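Haloacid dehalogenase-like hydrolase (Bacteroides thetaiotaomicron, PDB 4JB3) removes phosphate from D-ribitol 5-phosphate and D-ribitol 1-phosphate, and from 5-amino-6-(5-phospho-D-ribitylamino)uracil, which may link it to riboflavin biosynthesis. Local coordinates at residues 67-70 against 71-75; 148-152 against 153-157; 174-177 against 178-182. All blocks are in the same frame, centred on the assembly; numbering follows the deposited sequence.

Contact 1: 67-70 against 71-75; sequences IFQE and LEEGK
Gln69 and Glu73 join side chains one turn apart where helix 66-72 ends in a Schellman motif, in what is consistent with the C1 cap inserted into a HAD phosphatase core. The amide NE2 of Gln69 gives a nearly straight hydrogen bond (N-H...O 169°) to Glu73 OE2 at 2.7 Å. The donor keeps the oxygen in its amide plane but meets it from above the carboxylate, the two flat groups standing 80° apart. With its CG swung opposite the backbone N (chi1 170°) and the rest of the chain extended, Gln69 carries its amide along the helix surface to the glutamate. Glu73 OE2 is also bound by Thr168 OG1, whereas OE1 forms a salt bridge with Lys75 NZ at 3.4 Å, so both carboxylate oxygens have partners.

In the backbone, Leu71 N donates to Ile67 O at 2.9 Å and Glu72 N to Phe68 O at 3.1 Å, the last regular turn. Glu73 N makes only weak bonds, to Gln69 O and Glu70 O. The motif then closes with two bonds around Gly74, whose phi is positive: Lys75 N to Glu70 O at 2.8 Å, and Gly74 N to Leu71 O at 3.1 Å.

Glu72 turns its carboxylate to partners beyond this turn, OE2 accepting from Asn133 ND2 and OE1 hydrogen-bonded to a glycerol probably from the crystallisation liquor. Glu72 O is hydrogen-bonded to Ser162 OG, while Phe68 packs edge-to-face with Phe47 and Phe81. Where the motif closes, Glu70 CB and Lys75 CB lie 4.2 Å apart.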
# COMPACT_ATOMS: atom_id res chain seq x y z
N ILE A 67 7.95 8.07 15.40
CA ILE A 67 7.07 7.02 15.91
C ILE A 67 6.16 6.46 14.81
O ILE A 67 5.67 5.33 14.92
CB ILE A 67 6.23 7.48 17.12
CG1 ILE A 67 5.32 8.66 16.75
CG2 ILE A 67 7.12 7.80 18.30
CD1 ILE A 67 4.29 8.98 17.83
N PHE A 68 5.93 7.25 13.77
CA PHE A 68 5.15 6.78 12.63
C PHE A 68 5.89 5.68 11.89
O PHE A 68 5.29 4.66 11.54
CB PHE A 68 4.78 7.95 11.70
CG PHE A 68 3.81 8.92 12.32
CD1 PHE A 68 4.25 9.91 13.20
CD2 PHE A 68 2.45 8.83 12.03
CE1 PHE A 68 3.34 10.79 13.79
CE2 PHE A 68 1.54 9.71 12.60
CZ PHE A 68 1.99 10.69 13.49
N GLN A 69 7.19 5.86 11.68
CA GLN A 69 8.04 4.80 11.13
C GLN A 69 8.08 3.59 12.05
O GLN A 69 7.97 2.45 11.59
CB GLN A 69 9.46 5.31 10.90
CG GLN A 69 10.45 4.20 10.56
CD GLN A 69 11.78 4.74 10.08
OE1 GLN A 69 12.12 5.90 10.35
NE2 GLN A 69 12.54 3.92 9.36
N GLU A 70 8.25 3.84 13.34
CA GLU A 70 8.32 2.74 14.29
C GLU A 70 7.06 1.88 14.24
O GLU A 70 7.13 0.65 14.30
CB GLU A 70 8.61 3.24 15.72
CG GLU A 70 10.05 3.69 15.90
CD GLU A 70 10.27 4.44 17.20
OE1 GLU A 70 9.32 4.54 17.99
OE2 GLU A 70 11.40 4.93 17.42
N LEU A 71 5.90 2.52 14.12
CA LEU A 71 4.65 1.79 13.97
C LEU A 71 4.65 0.98 12.69
O LEU A 71 4.31 -0.22 12.69
CB LEU A 71 3.46 2.76 13.98
CG LEU A 71 2.10 2.11 13.69
CD1 LEU A 71 1.67 1.26 14.90
CD2 LEU A 71 1.06 3.17 13.33
N GLU A 72 5.08 1.58 11.59
CA GLU A 72 5.03 0.88 10.30
C GLU A 72 6.11 -0.20 10.17
O GLU A 72 6.04 -1.03 9.26
CB GLU A 72 5.01 1.87 9.14
CG GLU A 72 3.78 2.79 9.23
CD GLU A 72 3.16 3.14 7.89
OE1 GLU A 72 3.90 3.38 6.90
OE2 GLU A 72 1.91 3.18 7.83
N GLU A 73 7.07 -0.21 11.08
CA GLU A 73 8.07 -1.29 11.12
C GLU A 73 7.80 -2.32 12.21
O GLU A 73 8.58 -3.26 12.37
CB GLU A 73 9.48 -0.70 11.27
CG GLU A 73 9.90 0.07 10.05
CD GLU A 73 11.25 0.73 10.16
OE1 GLU A 73 11.90 0.63 11.23
OE2 GLU A 73 11.66 1.35 9.17
N GLY A 74 6.71 -2.13 12.95
CA GLY A 74 6.36 -3.07 14.00
C GLY A 74 7.18 -2.91 15.26
O GLY A 74 7.12 -3.77 16.14
N LYS A 75 7.95 -1.83 15.35
CA LYS A 75 8.78 -1.58 16.53
C LYS A 75 7.97 -0.99 17.66
O LYS A 75 8.33 -1.12 18.83
CB LYS A 75 9.96 -0.69 16.16
CG LYS A 75 10.89 -1.35 15.16
CD LYS A 75 12.06 -0.45 14.80
CE LYS A 75 13.00 -1.15 13.82
NZ LYS A 75 14.22 -0.34 13.53

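Contact 2: 148-152 against 153-157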
# COMPACT_ATOMS: atom_id res chain seq x y z
N GLU A 148 -18.10 -3.56 -2.10
CA GLU A 148 -18.16 -4.93 -2.62
C GLU A 148 -18.03 -5.97 -1.50
O GLU A 148 -18.33 -7.15 -1.70
CB GLU A 148 -17.08 -5.15 -3.69
CG GLU A 148 -17.40 -4.49 -5.03
CD GLU A 148 -18.65 -5.06 -5.68
OE1 GLU A 148 -18.91 -6.27 -5.52
OE2 GLU A 148 -19.38 -4.29 -6.34
N GLY A 149 -17.57 -5.53 -0.33
CA GLY A 149 -17.60 -6.37 0.86
C GLY A 149 -16.53 -7.43 0.93
O GLY A 149 -16.64 -8.38 1.72
N LYS A 150 -15.49 -7.28 0.11
CA LYS A 150 -14.39 -8.23 0.09
C LYS A 150 -13.16 -7.59 0.72
O LYS A 150 -12.81 -6.46 0.40
CB LYS A 150 -14.09 -8.63 -1.35
CG LYS A 150 -15.24 -9.37 -2.02
CD LYS A 150 -15.04 -9.47 -3.53
CE LYS A 150 -13.84 -10.32 -3.89
NZ LYS A 150 -13.95 -11.71 -3.36
N PRO A 151 -12.49 -8.32 1.62
CA PRO A 151 -11.26 -7.79 2.21
C PRO A 151 -10.13 -7.71 1.18
O PRO A 151 -10.17 -8.40 0.15
CB PRO A 151 -10.92 -8.83 3.28
CG PRO A 151 -11.44 -10.11 2.70
CD PRO A 151 -12.76 -9.70 2.07
N LEU A 152 -9.12 -6.90 1.48
CA LEU A 152 -7.95 -6.76 0.63
C LEU A 152 -7.32 -8.12 0.32
O LEU A 152 -6.79 -8.33 -0.78
CB LEU A 152 -6.94 -5.84 1.31
CG LEU A 152 -5.64 -5.55 0.55
CD1 LEU A 152 -5.93 -4.94 -0.83
CD2 LEU A 152 -4.77 -4.62 1.38
N ASN A 153 -7.40 -9.05 1.28
CA ASN A 153 -6.90 -10.41 1.12
C ASN A 153 -7.44 -11.14 -0.10
O ASN A 153 -6.77 -12.01 -0.67
CB ASN A 153 -7.23 -11.23 2.37
CG ASN A 153 -6.85 -10.51 3.64
OD1 ASN A 153 -7.56 -9.61 4.08
ND2 ASN A 153 -5.73 -10.91 4.23
N ASP A 154 -8.66 -10.81 -0.50
CA ASP A 154 -9.31 -11.49 -1.62
C ASP A 154 -8.69 -11.11 -2.95
O ASP A 154 -8.94 -11.77 -3.97
CB ASP A 154 -10.81 -11.15 -1.66
CG ASP A 154 -11.62 -11.93 -0.65
OD1 ASP A 154 -11.05 -12.58 0.25
OD2 ASP A 154 -12.87 -11.90 -0.76
N TYR A 155 -7.89 -10.05 -2.95
CA TYR A 155 -7.33 -9.52 -4.19
C TYR A 155 -5.89 -9.93 -4.48
O TYR A 155 -5.33 -9.56 -5.50
CB TYR A 155 -7.45 -7.99 -4.20
CG TYR A 155 -8.89 -7.55 -4.15
CD1 TYR A 155 -9.62 -7.38 -5.31
CD2 TYR A 155 -9.53 -7.34 -2.93
CE1 TYR A 155 -10.95 -7.00 -5.26
CE2 TYR A 155 -10.87 -6.96 -2.88
CZ TYR A 155 -11.56 -6.78 -4.05
OH TYR A 155 -12.88 -6.40 -4.02
N CYS A 156 -5.30 -10.67 -3.54
CA CYS A 156 -3.90 -11.08 -3.62
C CYS A 156 -3.68 -12.52 -3.18
O CYS A 156 -4.50 -13.09 -2.44
CB CYS A 156 -3.02 -10.18 -2.74
SG CYS A 156 -3.21 -8.41 -2.97
N ASP A 157 -2.57 -13.11 -3.61
CA ASP A 157 -2.18 -14.41 -3.11
C ASP A 157 -1.59 -14.30 -1.71
O ASP A 157 -1.83 -15.17 -0.86
CB ASP A 157 -1.19 -15.06 -4.08
CG ASP A 157 -1.84 -15.43 -5.40
OD1 ASP A 157 -2.68 -16.35 -5.40
OD2 ASP A 157 -1.53 -14.80 -6.42
O HOH W 1 -13.95 -5.11 -1.63
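Lys150 lies at about a right angle across the hydroxyl end of Tyr155, its CB 3.7 Å from Tyr155 OH. The chain then bends at its last two torsions (66° and 59°), folding NZ back to Asp154 OD2 in a 2.8 Å salt bridge that meets the oxygen on its anti side, somewhat out of the carboxylate plane. Above the Tyr155 ring NZ is too distant for more than a weak cation-pi attraction. Pro151 lies over one face of the carboxylate, with CG 3.5 Å from Asp154 OD1. A water ties the tyrosine hydroxyl to the backbone, donating to Lys150 O at 2.7 Å and hydrogen-bonding Tyr155 OH. The edge of the ring faces the main chain, CD2 resting 3.3 Å from Pro151 O. With Lys150 cut back to an alanine, Asp154 OD2 is likely to lose its ammonium partner, and Tyr155 OH the cover of the lysine CD. Two successive i to i+3 bonds, Asp154 N to Pro151 O (2.9 Å) and Tyr155 N to Leu152 O (3.0 Å), wind the chain, while Tyr155 also packs on Leu114 and Leu118. This is a short 3-10 turn leading into strand 158-161, an outermost strand of the parallel HAD core sheet.

Contact 3: 174-177 against 178-182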
# COMPACT_ATOMS: atom_id res chain seq x y z
N ILE A 174 13.02 -5.52 2.94
CA ILE A 174 11.62 -5.92 2.82
C ILE A 174 11.39 -6.60 1.47
O ILE A 174 10.66 -7.59 1.37
CB ILE A 174 10.64 -4.75 3.10
CG1 ILE A 174 9.23 -5.29 3.35
CG2 ILE A 174 10.66 -3.71 1.97
CD1 ILE A 174 8.20 -4.19 3.59
N PHE A 175 12.07 -6.10 0.44
CA PHE A 175 12.00 -6.72 -0.88
C PHE A 175 12.63 -8.11 -0.84
O PHE A 175 12.11 -9.06 -1.43
CB PHE A 175 12.75 -5.88 -1.89
CG PHE A 175 12.06 -4.60 -2.27
CD1 PHE A 175 12.26 -3.44 -1.52
CD2 PHE A 175 11.24 -4.54 -3.38
CE1 PHE A 175 11.62 -2.26 -1.87
CE2 PHE A 175 10.61 -3.36 -3.74
CZ PHE A 175 10.80 -2.22 -2.99
N ASP A 176 13.75 -8.22 -0.15
CA ASP A 176 14.43 -9.50 -0.01
C ASP A 176 13.56 -10.56 0.67
O ASP A 176 13.52 -11.71 0.23
CB ASP A 176 15.76 -9.32 0.73
CG ASP A 176 16.55 -10.60 0.81
OD1 ASP A 176 17.07 -11.03 -0.25
OD2 ASP A 176 16.66 -11.17 1.92
N PHE A 177 12.87 -10.17 1.74
CA PHE A 177 11.99 -11.12 2.41
C PHE A 177 10.94 -11.61 1.45
O PHE A 177 10.67 -12.81 1.35
CB PHE A 177 11.29 -10.51 3.62
CG PHE A 177 10.36 -11.47 4.31
CD1 PHE A 177 9.03 -11.59 3.93
CD2 PHE A 177 10.83 -12.28 5.34
CE1 PHE A 177 8.19 -12.49 4.56
CE2 PHE A 177 9.99 -13.18 5.97
CZ PHE A 177 8.66 -13.28 5.58
N MET A 178 10.32 -10.67 0.73
CA MET A 178 9.24 -11.00 -0.18
C MET A 178 9.72 -11.94 -1.28
O MET A 178 9.05 -12.92 -1.62
CB MET A 178 8.64 -9.72 -0.75
CG MET A 178 7.49 -9.95 -1.70
SD MET A 178 8.04 -10.15 -3.39
CE MET A 178 6.54 -10.80 -4.11
N ILE A 179 10.89 -11.65 -1.84
CA ILE A 179 11.44 -12.47 -2.91
C ILE A 179 11.72 -13.89 -2.41
O ILE A 179 11.40 -14.87 -3.08
CB ILE A 179 12.74 -11.86 -3.47
CG1 ILE A 179 12.43 -10.57 -4.23
CG2 ILE A 179 13.45 -12.85 -4.38
CD1 ILE A 179 13.66 -9.76 -4.56
N LYS A 180 12.30 -13.99 -1.23
CA LYS A 180 12.65 -15.30 -0.69
C LYS A 180 11.43 -16.11 -0.28
O LYS A 180 11.39 -17.33 -0.44
CB LYS A 180 13.60 -15.15 0.49
CG LYS A 180 15.00 -14.75 0.10
CD LYS A 180 15.90 -14.72 1.32
CE LYS A 180 17.36 -14.80 0.92
NZ LYS A 180 17.81 -13.60 0.18
N ASP A 181 10.42 -15.43 0.25
CA ASP A 181 9.22 -16.11 0.72
C ASP A 181 8.33 -16.56 -0.43
O ASP A 181 7.74 -17.64 -0.38
CB ASP A 181 8.41 -15.21 1.65
CG ASP A 181 7.17 -15.90 2.19
OD1 ASP A 181 7.31 -16.73 3.12
OD2 ASP A 181 6.07 -15.65 1.68
N SER A 182 8.24 -15.73 -1.46
CA SER A 182 7.31 -15.95 -2.56
C SER A 182 7.91 -16.80 -3.67
O SER A 182 7.19 -17.37 -4.48
CB SER A 182 6.87 -14.62 -3.17
OG SER A 182 7.95 -13.97 -3.81
O HOH W 2 18.31 -12.65 3.07
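Asp176 OD1 takes a 2.7 Å hydrogen bond from Lys180 NZ through its syn lone pair, an i to i+4 salt bridge on the outer side of helix 172-182. The lysine runs over the backbone first, its CG 3.4 Å from Asp176 O, and turns at its last torsion (chi4 67°) to bring the ammonium in. A water donates to Asp176 OD2 and weakly accepts from Lys180 NZ, closing a small ring.

Phe177 runs alongside Asp181 in the same direction, the plane of its ring nearly parallel to that of the carboxylate (7°), with Phe177 CE1 4.0 Å from Asp181 CB. The carboxylate itself is held through OD2 by Lys158 and Tyr160.

Regular helical bonds run beneath, among them Ile179 N to Phe175 O at 2.9 Å and Asp181 N to Phe177 O at 2.9 Å. Ile179 folds CG1 over the first of these acceptors, 3.2 Å from Phe175 O. At the last turn Met178 O is gripped twice, by Ser182 N and by Ser182 OG (2.7 Å), from opposite faces of its plane.

On the buried side Phe175 meets Phe191 edge-to-face and Ile174 packs on Leu129 and Leu165, as befits the helix of the beta-alpha-beta crossover between strands 158-161 and 189-192 in the Rossmann-like HAD core.

The three contacts follow one another along the chain without touching: centres lie about 25 Å apart for contacts 1 and 2, 20 Å for contacts 1 and 3 and 21 Å for contacts 2 and 3. Contact 1 sits closest to the bound glycerol, with the Glu72 side chain about 3 Å from it and about 9 Å from the sodium ion, which Asp30, Gly32 and Asp194 bind. Contacts 2 and 3 belong to the core; the side chains of Leu152 and Ile174, like that of Glu72, lie about 9 Å from that of Asp30, the probable nucleophile. Thus contact 1 probably faces the site from the cap, while the others flank the sheet that carries it.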